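Long-range contacts in ABC transporter, substrate binding protein (Mannopine) (Agrobacterium fabrum, PDB 5L9S), which probably serves as the periplasmic substrate-binding component of an ABC transporter that takes up the opine mannopine: residues S91-C99 with T274-S282; W226-V234 with L292-I303. All coordinates share one frame; numbering follows the deposited sequence.

Contact 1. Residues S91-C99 with T274-S282; sequences STDLLADSC and TPPSQKAIS
Asp93 and Leu95 clasp the start of helix 278-283 through a single antiparallel beta bridge, Leu94 facing Ser277 as a non-hydrogen-bonded pair. The bridge lies exactly where Ser277 N-caps the helix. One of its bonds, Leu95 N to the Pro276 carbonyl O, is short at 2.7 Å and almost straight (175°); the other runs from Gln278 N to Asp93 O.

The Asp93 side chain leaves the loop with CG anti to the backbone N (chi1 168°), which swings the carboxylate over the helix terminus. There Asp93 OD1 accepts from Lys279 N (3.1 Å), met nearly head-on. Ser277 OG sits astride the carboxylate, 2.7 Å from Asp93 OD2 and slightly farther from OD1, while also taking a weak capping bond from Ala280 N. Beside the helix start and holding the Lys279 N-H, the carboxylate would probably be stabilised by the helix dipole.

Leu95 can be followed outward. Leu95 CB rests on Pro276 O at 3.3 Å and CG stays beside that same oxygen; then the branches part. Leu95 CD2 leans on Gln278 CG (3.7 Å), whereas CD1 meets Ile281 CD1, the two side chains crossing at about a right angle. Gln278, extended beyond CG, reaches back along the loop, and its NE2 adds a weak bond to Asp93 O.

On the other flank of the bridge, Leu94 CD2 packs against the Pro276 ring, with Leu258 and Trp257 of helix 247-258 behind them. The loop then folds into a type II turn from Leu95 to Ser98 before Cys99, which is disulfide-bonded to Cys85. Ser98 OG donates to Leu95 O from above the carbonyl plane (2.7 Å) and at the same time lies 3.2 Å from Pro276 CB.

Contact 2. Residues W226-V234 with L292-I303; sequences WSYDGAFLV and LPSAADVENRII
Ala231 O takes the N-H of Ile303 at 2.7 Å, in a bond that is practically straight (177°). Ile303 O returns the grip by accepting from Leu233 N at 3.0 Å, so Ile303 bonds to the residues before and after Phe232 in a single parallel bridge. One step back, Gly230 N donates to Arg301 O from above the carbonyl plane, while the chain turns its corner through the type II turn Tyr228 to Ala231.

Side chains follow the same register. Ile302 spreads its branches: CG1 against Ala231 CB, CG2 on Leu233 CB (3.6 Å), CD1 at Tyr228 CB. Ile303 lies alongside Phe232, pointing the same way, with its CB near ring atom CD1. Leu233, its CG swung opposite the backbone N (chi1 -163°), sends CD2 across Val298 CG1 of helix 295-300.

The fold is that of a two-lobed periplasmic binding protein: strand 224-240, broken at this corner, pairs antiparallel with strand 103-116, consistent with the paired strands that link the lobes in this family, and residues 301-303 join its edge at the corner.

Before the corner, Pro293 sits over one face of the Tyr228 ring, the two side chains crossing at about a right angle. Pro293 CB stands 4.0 Å from the Tyr228 ring centroid, 17° off its normal, a CH-pi contact. Trp226 NE1, donating in its own ring plane, holds Tyr228 OH at 3.0 Å. Arg301 lays one guanidinium face over the Asp229 backbone N and places NH2 at the edge of the Tyr228 ring. Asp297, capping-box partner of Ser294, forms a salt bridge from OD1 to Arg301 NH2 (3.3 Å, with weak bonds). A longer salt bridge joins Arg301 NH1 to Asp229 OD2 at 3.5 Å, and a water accepts from Arg301 NH2 at 2.9 Å.

How the contacts relate
Contact 2 is the more deeply buried of the two, whereas contact 1 is only partly buried and includes exposed Thr92 and Lys279. Their segments alternate along the chain, and their centres lie 14 Å apart. Each uses one isolated beta bridge, antiparallel and at the helix start in contact 1, parallel and past the helix end in contact 2. Charge also serves differently: a carboxylate meets a helix start in 91-99 with 274-282, while an arginine spans two aspartates in 226-234 with 292-303. Helix 295-300 joins them, since Val298 CG1 touches both Leu95 and Leu233; Thr274 packs on Pro293 as a second seam.

Contact 1. Residues S91-C99 with T274-S282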
ATOM      1  N   SER A  91       8.488 -20.597  -7.819  1.00 95.86           N
ATOM      2  CA  SER A  91       7.088 -20.315  -8.085  1.00 93.00           C
ATOM      3  C   SER A  91       6.944 -18.944  -8.731  1.00 92.06           C
ATOM      4  O   SER A  91       7.744 -18.032  -8.484  1.00 90.75           O
ATOM      5  CB  SER A  91       6.275 -20.353  -6.786  1.00 96.04           C
ATOM      6  OG  SER A  91       6.561 -19.268  -5.912  1.00104.82           O
ATOM      7  N   THR A  92       5.899 -18.813  -9.548  1.00 85.62           N
ATOM      8  CA  THR A  92       5.491 -17.567 -10.182  1.00 81.51           C
ATOM      9  C   THR A  92       4.168 -17.149  -9.535  1.00 78.37           C
ATOM     10  O   THR A  92       3.505 -16.241 -10.049  1.00 76.48           O
ATOM     11  CB  THR A  92       5.459 -17.694 -11.719  1.00 93.26           C
ATOM     12  OG1 THR A  92       4.739 -18.870 -12.100  1.00 96.63           O
ATOM     13  CG2 THR A  92       6.858 -17.701 -12.335  1.00 92.12           C
ATOM     14  N   ASP A  93       3.800 -17.825  -8.391  1.00 71.48           N
ATOM     15  CA  ASP A  93       2.607 -17.578  -7.565  1.00 67.94           C
ATOM     16  C   ASP A  93       2.686 -16.177  -7.029  1.00 64.36           C
ATOM     17  O   ASP A  93       1.691 -15.462  -7.032  1.00 61.47           O
ATOM     18  CB  ASP A  93       2.534 -18.576  -6.381  1.00 71.61           C
ATOM     19  CG  ASP A  93       1.518 -18.264  -5.280  1.00 80.00           C
ATOM     20  OD1 ASP A  93       0.302 -18.210  -5.587  1.00 78.45           O
ATOM     21  OD2 ASP A  93       1.936 -18.149  -4.095  1.00 87.14           O
ATOM     22  N   LEU A  94       3.830 -15.808  -6.467  1.00 58.64           N
ATOM     23  CA  LEU A  94       3.997 -14.480  -5.901  1.00 55.01           C
ATOM     24  C   LEU A  94       4.072 -13.437  -7.005  1.00 61.18           C
ATOM     25  O   LEU A  94       4.736 -13.644  -8.025  1.00 62.64           O
ATOM     26  CB  LEU A  94       5.217 -14.407  -4.941  1.00 54.37           C
ATOM     27  CG  LEU A  94       5.125 -15.253  -3.636  1.00 56.80           C
ATOM     28  CD1 LEU A  94       6.470 -15.382  -2.962  1.00 57.47           C
ATOM     29  CD2 LEU A  94       4.077 -14.709  -2.670  1.00 53.13           C
ATOM     30  N   LEU A  95       3.331 -12.342  -6.810  1.00 57.69           N
ATOM     31  CA  LEU A  95       3.247 -11.169  -7.668  1.00 56.72           C
ATOM     32  C   LEU A  95       4.619 -10.497  -7.684  1.00 64.02           C
ATOM     33  O   LEU A  95       5.424 -10.736  -6.778  1.00 65.60           O
ATOM     34  CB  LEU A  95       2.166 -10.205  -7.120  1.00 53.86           C
ATOM     35  CG  LEU A  95       0.685 -10.570  -7.400  1.00 57.78           C
ATOM     36  CD1 LEU A  95      -0.259  -9.641  -6.646  1.00 55.67           C
ATOM     37  CD2 LEU A  95       0.341 -10.496  -8.916  1.00 60.75           C
ATOM     38  N   ALA A  96       4.907  -9.683  -8.716  1.00 61.19           N
ATOM     39  CA  ALA A  96       6.217  -9.028  -8.859  1.00 61.45           C
ATOM     40  C   ALA A  96       6.671  -8.200  -7.638  1.00 64.14           C
ATOM     41  O   ALA A  96       5.845  -7.577  -6.953  1.00 62.96           O
ATOM     42  CB  ALA A  96       6.243  -8.178 -10.117  1.00 61.96           C
ATOM     43  N   ASP A  97       7.991  -8.237  -7.358  1.00 60.10           N
ATOM     44  CA  ASP A  97       8.661  -7.498  -6.279  1.00 59.14           C
ATOM     45  C   ASP A  97       8.188  -7.900  -4.870  1.00 60.05           C
ATOM     46  O   ASP A  97       8.268  -7.101  -3.942  1.00 56.99           O
ATOM     47  CB  ASP A  97       8.560  -5.966  -6.501  1.00 59.95           C
ATOM     48  CG  ASP A  97       9.089  -5.489  -7.848  1.00 76.11           C
ATOM     49  OD1 ASP A  97      10.226  -5.896  -8.222  1.00 78.61           O
ATOM     50  OD2 ASP A  97       8.369  -4.701  -8.531  1.00 81.89           O
ATOM     51  N   SER A  98       7.692  -9.136  -4.724  1.00 56.86           N
ATOM     52  CA  SER A  98       7.265  -9.688  -3.439  1.00 55.16           C
ATOM     53  C   SER A  98       8.406  -9.901  -2.452  1.00 59.41           C
ATOM     54  O   SER A  98       8.152 -10.063  -1.260  1.00 57.04           O
ATOM     55  CB  SER A  98       6.487 -10.979  -3.636  1.00 57.86           C
ATOM     56  OG  SER A  98       5.196 -10.587  -4.060  1.00 64.04           O
ATOM     57  N   CYS A  99       9.653  -9.907  -2.929  1.00 59.30           N
ATOM     58  CA  CYS A  99      10.826 -10.107  -2.081  1.00 61.66           C
ATOM     59  C   CYS A  99      11.985  -9.277  -2.637  1.00 66.68           C
ATOM     60  O   CYS A  99      12.582  -9.634  -3.662  1.00 70.63           O
ATOM     61  CB  CYS A  99      11.180 -11.593  -1.973  1.00 64.83           C
ATOM     62  SG  CYS A  99      11.848 -12.094  -0.357  1.00 70.62           S
ATOM     63  N   THR A 274      -4.678  -6.658  -0.769  1.00 41.24           N
ATOM     64  CA  THR A 274      -4.223  -7.555  -1.818  1.00 39.49           C
ATOM     65  C   THR A 274      -2.992  -8.315  -1.317  1.00 43.89           C
ATOM     66  O   THR A 274      -1.949  -7.689  -1.121  1.00 45.56           O
ATOM     67  CB  THR A 274      -3.995  -6.741  -3.107  1.00 42.63           C
ATOM     68  OG1 THR A 274      -5.265  -6.240  -3.527  1.00 47.32           O
ATOM     69  CG2 THR A 274      -3.353  -7.545  -4.239  1.00 38.89           C
ATOM     70  N   PRO A 275      -3.073  -9.647  -1.118  1.00 40.38           N
ATOM     71  CA  PRO A 275      -1.880 -10.407  -0.693  1.00 41.31           C
ATOM     72  C   PRO A 275      -0.892 -10.596  -1.854  1.00 44.31           C
ATOM     73  O   PRO A 275      -1.347 -10.533  -3.013  1.00 43.99           O
ATOM     74  CB  PRO A 275      -2.463 -11.748  -0.206  1.00 44.12           C
ATOM     75  CG  PRO A 275      -3.714 -11.908  -0.958  1.00 47.77           C
ATOM     76  CD  PRO A 275      -4.239 -10.535  -1.306  1.00 42.48           C
ATOM     77  N   PRO A 276       0.432 -10.862  -1.595  1.00 39.87           N
ATOM     78  CA  PRO A 276       1.380 -11.032  -2.713  1.00 40.18           C
ATOM     79  C   PRO A 276       1.194 -12.298  -3.560  1.00 47.22           C
ATOM     80  O   PRO A 276       1.726 -12.364  -4.653  1.00 47.71           O
ATOM     81  CB  PRO A 276       2.748 -11.003  -2.011  1.00 42.17           C
ATOM     82  CG  PRO A 276       2.481 -11.546  -0.661  1.00 46.77           C
ATOM     83  CD  PRO A 276       1.145 -10.949  -0.302  1.00 41.10           C
ATOM     84  N   SER A 277       0.486 -13.311  -3.036  1.00 45.43           N
ATOM     85  CA  SER A 277       0.236 -14.581  -3.705  1.00 45.96           C
ATOM     86  C   SER A 277      -0.988 -14.485  -4.609  1.00 48.05           C
ATOM     87  O   SER A 277      -2.021 -13.968  -4.203  1.00 45.24           O
ATOM     88  CB  SER A 277       0.076 -15.694  -2.666  1.00 49.91           C
ATOM     89  OG  SER A 277      -0.343 -16.935  -3.204  1.00 60.33           O
ATOM     90  N   GLN A 278      -0.871 -14.983  -5.836  1.00 47.60           N
ATOM     91  CA  GLN A 278      -1.974 -15.021  -6.798  1.00 47.54           C
ATOM     92  C   GLN A 278      -3.032 -16.062  -6.379  1.00 52.64           C
ATOM     93  O   GLN A 278      -4.232 -15.837  -6.593  1.00 53.53           O
ATOM     94  CB  GLN A 278      -1.434 -15.286  -8.192  1.00 50.07           C
ATOM     95  CG  GLN A 278      -0.612 -14.100  -8.684  1.00 59.27           C
ATOM     96  CD  GLN A 278      -0.198 -14.263 -10.109  1.00 73.94           C
ATOM     97  OE1 GLN A 278      -1.026 -14.196 -11.034  1.00 62.61           O
ATOM     98  NE2 GLN A 278       1.091 -14.500 -10.314  1.00 69.94           N
ATOM     99  N   LYS A 279      -2.581 -17.162  -5.735  1.00 48.27           N
ATOM    100  CA  LYS A 279      -3.434 -18.210  -5.207  1.00 49.83           C
ATOM    101  C   LYS A 279      -4.260 -17.663  -4.066  1.00 54.79           C
ATOM    102  O   LYS A 279      -5.446 -17.971  -4.013  1.00 56.43           O
ATOM    103  CB  LYS A 279      -2.608 -19.439  -4.742  1.00 55.32           C
ATOM    104  CG  LYS A 279      -3.429 -20.702  -4.482  1.00 72.27           C
ATOM    105  CD  LYS A 279      -2.718 -21.946  -4.998  1.00 87.82           C
ATOM    106  CE  LYS A 279      -3.698 -22.973  -5.538  1.00101.64           C
ATOM    107  NZ  LYS A 279      -4.250 -23.855  -4.476  1.00107.46           N
ATOM    108  N   ALA A 280      -3.649 -16.857  -3.158  1.00 49.55           N
ATOM    109  CA  ALA A 280      -4.318 -16.236  -2.009  1.00 47.34           C
ATOM    110  C   ALA A 280      -5.419 -15.285  -2.471  1.00 49.80           C
ATOM    111  O   ALA A 280      -6.500 -15.339  -1.896  1.00 50.39           O
ATOM    112  CB  ALA A 280      -3.312 -15.510  -1.124  1.00 47.01           C
ATOM    113  N   ILE A 281      -5.172 -14.462  -3.536  1.00 45.12           N
ATOM    114  CA  ILE A 281      -6.158 -13.543  -4.122  1.00 44.57           C
ATOM    115  C   ILE A 281      -7.424 -14.319  -4.539  1.00 55.05           C
ATOM    116  O   ILE A 281      -8.535 -13.922  -4.183  1.00 55.47           O
ATOM    117  CB  ILE A 281      -5.597 -12.680  -5.315  1.00 45.97           C
ATOM    118  CG1 ILE A 281      -4.598 -11.619  -4.848  1.00 45.37           C
ATOM    119  CG2 ILE A 281      -6.724 -12.011  -6.117  1.00 45.43           C
ATOM    120  CD1 ILE A 281      -3.569 -11.189  -5.897  1.00 46.49           C
ATOM    121  N   SER A 282      -7.250 -15.414  -5.284  1.00 55.55           N
ATOM    122  CA  SER A 282      -8.357 -16.224  -5.784  1.00 57.85           C
ATOM    123  C   SER A 282      -9.032 -17.083  -4.697  1.00 64.42           C
ATOM    124  O   SER A 282     -10.210 -17.422  -4.829  1.00 66.29           O
ATOM    125  CB  SER A 282      -7.870 -17.106  -6.923  1.00 63.21           C
ATOM    126  OG  SER A 282      -6.892 -18.016  -6.451  1.00 71.95           O
TER

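Contact 2. Residues W226-V234 with L292-I303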
ATOM      1  N   TRP A 226     -16.045   2.206  -7.972  1.00 42.30           N
ATOM      2  CA  TRP A 226     -14.633   2.488  -8.152  1.00 41.31           C
ATOM      3  C   TRP A 226     -14.106   1.773  -9.359  1.00 44.10           C
ATOM      4  O   TRP A 226     -14.760   0.851  -9.869  1.00 44.76           O
ATOM      5  CB  TRP A 226     -13.789   2.191  -6.892  1.00 39.27           C
ATOM      6  CG  TRP A 226     -13.977   0.815  -6.332  1.00 39.77           C
ATOM      7  CD1 TRP A 226     -13.346  -0.328  -6.718  1.00 41.40           C
ATOM      8  CD2 TRP A 226     -14.857   0.448  -5.265  1.00 40.39           C
ATOM      9  NE1 TRP A 226     -13.789  -1.393  -5.963  1.00 40.89           N
ATOM     10  CE2 TRP A 226     -14.712  -0.942  -5.060  1.00 43.49           C
ATOM     11  CE3 TRP A 226     -15.772   1.156  -4.472  1.00 42.39           C
ATOM     12  CZ2 TRP A 226     -15.418  -1.626  -4.075  1.00 43.39           C
ATOM     13  CZ3 TRP A 226     -16.496   0.467  -3.517  1.00 44.19           C
ATOM     14  CH2 TRP A 226     -16.315  -0.903  -3.326  1.00 44.45           C
ATOM     15  N   SER A 227     -12.931   2.219  -9.840  1.00 38.47           N
ATOM     16  CA  SER A 227     -12.270   1.601 -10.981  1.00 37.27           C
ATOM     17  C   SER A 227     -10.825   1.181 -10.646  1.00 39.38           C
ATOM     18  O   SER A 227     -10.108   1.937  -9.991  1.00 37.38           O
ATOM     19  CB  SER A 227     -12.315   2.553 -12.171  1.00 38.53           C
ATOM     20  OG  SER A 227     -11.499   2.024 -13.195  1.00 44.67           O
ATOM     21  N   TYR A 228     -10.396  -0.008 -11.114  1.00 37.10           N
ATOM     22  CA  TYR A 228      -9.015  -0.499 -10.907  1.00 35.75           C
ATOM     23  C   TYR A 228      -8.058  -0.036 -11.986  1.00 38.67           C
ATOM     24  O   TYR A 228      -6.878  -0.330 -11.883  1.00 40.25           O
ATOM     25  CB  TYR A 228      -8.939  -2.036 -10.745  1.00 36.04           C
ATOM     26  CG  TYR A 228      -9.800  -2.563  -9.622  1.00 37.27           C
ATOM     27  CD1 TYR A 228      -9.562  -2.196  -8.299  1.00 38.13           C
ATOM     28  CD2 TYR A 228     -10.858  -3.421  -9.880  1.00 38.61           C
ATOM     29  CE1 TYR A 228     -10.395  -2.630  -7.270  1.00 37.63           C
ATOM     30  CE2 TYR A 228     -11.695  -3.858  -8.863  1.00 40.10           C
ATOM     31  CZ  TYR A 228     -11.457  -3.465  -7.560  1.00 45.51           C
ATOM     32  OH  TYR A 228     -12.296  -3.909  -6.569  1.00 50.51           O
ATOM     33  N   ASP A 229      -8.548   0.691 -13.000  1.00 33.97           N
ATOM     34  CA  ASP A 229      -7.739   1.218 -14.090  1.00 35.16           C
ATOM     35  C   ASP A 229      -6.860   2.353 -13.534  1.00 40.71           C
ATOM     36  O   ASP A 229      -7.382   3.369 -13.024  1.00 40.48           O
ATOM     37  CB  ASP A 229      -8.635   1.714 -15.231  1.00 39.43           C
ATOM     38  CG  ASP A 229      -7.916   1.895 -16.543  1.00 58.43           C
ATOM     39  OD1 ASP A 229      -7.371   3.002 -16.769  1.00 59.64           O
ATOM     40  OD2 ASP A 229      -7.976   0.965 -17.386  1.00 68.46           O
ATOM     41  N   GLY A 230      -5.541   2.111 -13.562  1.00 37.47           N
ATOM     42  CA  GLY A 230      -4.536   3.024 -13.045  1.00 37.67           C
ATOM     43  C   GLY A 230      -4.535   3.151 -11.531  1.00 43.10           C
ATOM     44  O   GLY A 230      -4.005   4.134 -10.998  1.00 43.16           O
ATOM     45  N   ALA A 231      -5.119   2.157 -10.818  1.00 37.76           N
ATOM     46  CA  ALA A 231      -5.131   2.162  -9.349  1.00 36.16           C
ATOM     47  C   ALA A 231      -3.703   2.005  -8.825  1.00 35.39           C
ATOM     48  O   ALA A 231      -2.900   1.309  -9.429  1.00 33.09           O
ATOM     49  CB  ALA A 231      -5.995   1.021  -8.829  1.00 36.97           C
ATOM     50  N   PHE A 232      -3.375   2.678  -7.730  1.00 32.68           N
ATOM     51  CA  PHE A 232      -2.047   2.597  -7.142  1.00 32.59           C
ATOM     52  C   PHE A 232      -2.015   1.534  -6.035  1.00 36.66           C
ATOM     53  O   PHE A 232      -2.686   1.680  -5.007  1.00 35.57           O
ATOM     54  CB  PHE A 232      -1.581   3.982  -6.668  1.00 34.73           C
ATOM     55  CG  PHE A 232      -1.634   5.031  -7.760  1.00 37.43           C
ATOM     56  CD1 PHE A 232      -0.581   5.181  -8.665  1.00 40.51           C
ATOM     57  CD2 PHE A 232      -2.736   5.876  -7.884  1.00 40.12           C
ATOM     58  CE1 PHE A 232      -0.647   6.128  -9.695  1.00 42.09           C
ATOM     59  CE2 PHE A 232      -2.791   6.834  -8.910  1.00 43.07           C
ATOM     60  CZ  PHE A 232      -1.755   6.942  -9.813  1.00 41.20           C
ATOM     61  N   LEU A 233      -1.266   0.442  -6.274  1.00 35.28           N
ATOM     62  CA  LEU A 233      -1.116  -0.662  -5.311  1.00 35.91           C
ATOM     63  C   LEU A 233       0.156  -0.509  -4.534  1.00 41.01           C
ATOM     64  O   LEU A 233       1.231  -0.740  -5.066  1.00 43.06           O
ATOM     65  CB  LEU A 233      -1.185  -2.024  -6.002  1.00 35.96           C
ATOM     66  CG  LEU A 233      -1.447  -3.223  -5.094  1.00 38.47           C
ATOM     67  CD1 LEU A 233      -2.862  -3.228  -4.551  1.00 37.48           C
ATOM     68  CD2 LEU A 233      -1.157  -4.507  -5.815  1.00 39.65           C
ATOM     69  N   VAL A 234       0.036  -0.037  -3.293  1.00 39.14           N
ATOM     70  CA  VAL A 234       1.162   0.256  -2.403  1.00 40.18           C
ATOM     71  C   VAL A 234       0.975  -0.537  -1.127  1.00 43.74           C
ATOM     72  O   VAL A 234      -0.084  -0.482  -0.506  1.00 43.65           O
ATOM     73  CB  VAL A 234       1.287   1.794  -2.110  1.00 45.34           C
ATOM     74  CG1 VAL A 234       2.531   2.113  -1.281  1.00 46.36           C
ATOM     75  CG2 VAL A 234       1.305   2.614  -3.400  1.00 45.48           C
ATOM     76  N   LEU A 292     -12.148  -6.297  -4.305  1.00 43.35           N
ATOM     77  CA  LEU A 292     -10.691  -6.231  -4.438  1.00 38.29           C
ATOM     78  C   LEU A 292     -10.269  -6.475  -5.868  1.00 40.33           C
ATOM     79  O   LEU A 292     -10.984  -7.198  -6.560  1.00 39.19           O
ATOM     80  CB  LEU A 292     -10.016  -7.265  -3.512  1.00 36.44           C
ATOM     81  CG  LEU A 292     -10.117  -6.983  -2.016  1.00 37.87           C
ATOM     82  CD1 LEU A 292      -9.960  -8.214  -1.214  1.00 38.15           C
ATOM     83  CD2 LEU A 292      -9.122  -5.974  -1.576  1.00 35.57           C
ATOM     84  N   PRO A 293      -9.113  -5.929  -6.343  1.00 35.87           N
ATOM     85  CA  PRO A 293      -8.701  -6.219  -7.727  1.00 35.59           C
ATOM     86  C   PRO A 293      -8.329  -7.703  -7.891  1.00 38.79           C
ATOM     87  O   PRO A 293      -7.843  -8.389  -6.965  1.00 38.13           O
ATOM     88  CB  PRO A 293      -7.461  -5.334  -7.920  1.00 36.71           C
ATOM     89  CG  PRO A 293      -6.909  -5.156  -6.539  1.00 40.09           C
ATOM     90  CD  PRO A 293      -8.131  -5.045  -5.665  1.00 35.54           C
ATOM     91  N   SER A 294      -8.549  -8.226  -9.082  1.00 35.18           N
ATOM     92  CA  SER A 294      -8.175  -9.603  -9.389  1.00 35.20           C
ATOM     93  C   SER A 294      -6.653  -9.639  -9.642  1.00 43.58           C
ATOM     94  O   SER A 294      -6.045  -8.574  -9.733  1.00 45.37           O
ATOM     95  CB  SER A 294      -8.925 -10.055 -10.634  1.00 34.39           C
ATOM     96  OG  SER A 294      -8.412  -9.335 -11.740  1.00 37.86           O
ATOM     97  N   ALA A 295      -6.062 -10.821  -9.836  1.00 40.65           N
ATOM     98  CA  ALA A 295      -4.654 -10.939 -10.194  1.00 40.46           C
ATOM     99  C   ALA A 295      -4.399 -10.332 -11.613  1.00 43.71           C
ATOM    100  O   ALA A 295      -3.373  -9.685 -11.811  1.00 45.05           O
ATOM    101  CB  ALA A 295      -4.204 -12.392 -10.144  1.00 42.44           C
ATOM    102  N   ALA A 296      -5.346 -10.464 -12.557  1.00 37.81           N
ATOM    103  CA  ALA A 296      -5.215  -9.852 -13.900  1.00 37.62           C
ATOM    104  C   ALA A 296      -5.280  -8.292 -13.842  1.00 44.80           C
ATOM    105  O   ALA A 296      -4.630  -7.632 -14.654  1.00 45.44           O
ATOM    106  CB  ALA A 296      -6.270 -10.392 -14.841  1.00 38.89           C
ATOM    107  N   ASP A 297      -6.037  -7.703 -12.873  1.00 42.34           N
ATOM    108  CA  ASP A 297      -6.081  -6.241 -12.711  1.00 41.03           C
ATOM    109  C   ASP A 297      -4.710  -5.793 -12.248  1.00 45.35           C
ATOM    110  O   ASP A 297      -4.160  -4.869 -12.841  1.00 46.19           O
ATOM    111  CB  ASP A 297      -7.154  -5.772 -11.700  1.00 41.53           C
ATOM    112  CG  ASP A 297      -8.609  -6.013 -12.082  1.00 49.24           C
ATOM    113  OD1 ASP A 297      -9.004  -5.649 -13.222  1.00 51.86           O
ATOM    114  OD2 ASP A 297      -9.372  -6.502 -11.223  1.00 48.56           O
ATOM    115  N   VAL A 298      -4.124  -6.502 -11.249  1.00 42.26           N
ATOM    116  CA  VAL A 298      -2.790  -6.219 -10.698  1.00 42.85           C
ATOM    117  C   VAL A 298      -1.695  -6.276 -11.810  1.00 51.58           C
ATOM    118  O   VAL A 298      -0.907  -5.340 -11.916  1.00 54.35           O
ATOM    119  CB  VAL A 298      -2.436  -7.085  -9.450  1.00 46.39           C
ATOM    120  CG1 VAL A 298      -1.079  -6.703  -8.866  1.00 46.69           C
ATOM    121  CG2 VAL A 298      -3.518  -7.010  -8.369  1.00 44.23           C
ATOM    122  N   GLU A 299      -1.703  -7.285 -12.693  1.00 47.94           N
ATOM    123  CA  GLU A 299      -0.666  -7.350 -13.729  1.00 48.14           C
ATOM    124  C   GLU A 299      -0.925  -6.485 -14.969  1.00 51.12           C
ATOM    125  O   GLU A 299       0.046  -6.079 -15.613  1.00 52.93           O
ATOM    126  CB  GLU A 299      -0.319  -8.803 -14.145  1.00 51.58           C
ATOM    127  CG  GLU A 299      -1.465  -9.705 -14.589  1.00 67.13           C
ATOM    128  CD  GLU A 299      -1.338 -11.196 -14.281  1.00 96.54           C
ATOM    129  OE1 GLU A 299      -2.163 -11.985 -14.804  1.00 70.90           O
ATOM    130  OE2 GLU A 299      -0.446 -11.573 -13.483  1.00 99.63           O
ATOM    131  N   ASN A 300      -2.190  -6.187 -15.305  1.00 45.83           N
ATOM    132  CA  ASN A 300      -2.496  -5.444 -16.533  1.00 45.83           C
ATOM    133  C   ASN A 300      -2.992  -3.998 -16.412  1.00 46.84           C
ATOM    134  O   ASN A 300      -2.986  -3.304 -17.428  1.00 46.29           O
ATOM    135  CB  ASN A 300      -3.522  -6.217 -17.373  1.00 50.07           C
ATOM    136  CG  ASN A 300      -3.232  -7.685 -17.595  1.00 67.30           C
ATOM    137  OD1 ASN A 300      -2.125  -8.187 -17.362  1.00 65.77           O
ATOM    138  ND2 ASN A 300      -4.233  -8.408 -18.065  1.00 58.94           N
ATOM    139  N   ARG A 301      -3.482  -3.552 -15.243  1.00 42.23           N
ATOM    140  CA  ARG A 301      -4.038  -2.190 -15.154  1.00 40.71           C
ATOM    141  C   ARG A 301      -3.530  -1.356 -13.969  1.00 40.55           C
ATOM    142  O   ARG A 301      -3.603  -0.124 -14.026  1.00 39.38           O
ATOM    143  CB  ARG A 301      -5.572  -2.232 -15.094  1.00 39.55           C
ATOM    144  CG  ARG A 301      -6.235  -3.016 -16.187  1.00 43.42           C
ATOM    145  CD  ARG A 301      -7.631  -2.529 -16.435  1.00 50.90           C
ATOM    146  NE  ARG A 301      -8.520  -2.924 -15.351  1.00 51.43           N
ATOM    147  CZ  ARG A 301      -9.714  -2.379 -15.135  1.00 62.46           C
ATOM    148  NH1 ARG A 301     -10.169  -1.416 -15.933  1.00 53.06           N
ATOM    149  NH2 ARG A 301     -10.470  -2.801 -14.132  1.00 37.59           N
ATOM    150  N   ILE A 302      -3.107  -2.018 -12.884  1.00 35.44           N
ATOM    151  CA  ILE A 302      -2.632  -1.354 -11.673  1.00 34.98           C
ATOM    152  C   ILE A 302      -1.230  -0.722 -11.875  1.00 40.57           C
ATOM    153  O   ILE A 302      -0.420  -1.198 -12.679  1.00 40.06           O
ATOM    154  CB  ILE A 302      -2.713  -2.341 -10.440  1.00 37.17           C
ATOM    155  CG1 ILE A 302      -3.967  -2.155  -9.617  1.00 35.65           C
ATOM    156  CG2 ILE A 302      -1.496  -2.320  -9.529  1.00 38.79           C
ATOM    157  CD1 ILE A 302      -5.083  -2.961 -10.061  1.00 39.10           C
ATOM    158  N   ILE A 303      -0.962   0.339 -11.113  1.00 38.76           N
ATOM    159  CA  ILE A 303       0.321   1.040 -11.074  1.00 39.82           C
ATOM    160  C   ILE A 303       1.065   0.612  -9.797  1.00 43.20           C
ATOM    161  O   ILE A 303       0.538   0.707  -8.684  1.00 41.15           O
ATOM    162  CB  ILE A 303       0.143   2.592 -11.124  1.00 42.58           C
ATOM    163  CG1 ILE A 303      -0.799   3.068 -12.273  1.00 40.91           C
ATOM    164  CG2 ILE A 303       1.487   3.310 -11.151  1.00 45.11           C
ATOM    165  CD1 ILE A 303      -0.457   2.688 -13.610  1.00 34.41           C
TER
HETATM  166  O   HOH W   1     -12.749  -1.820 -12.613  1.00 42.41           O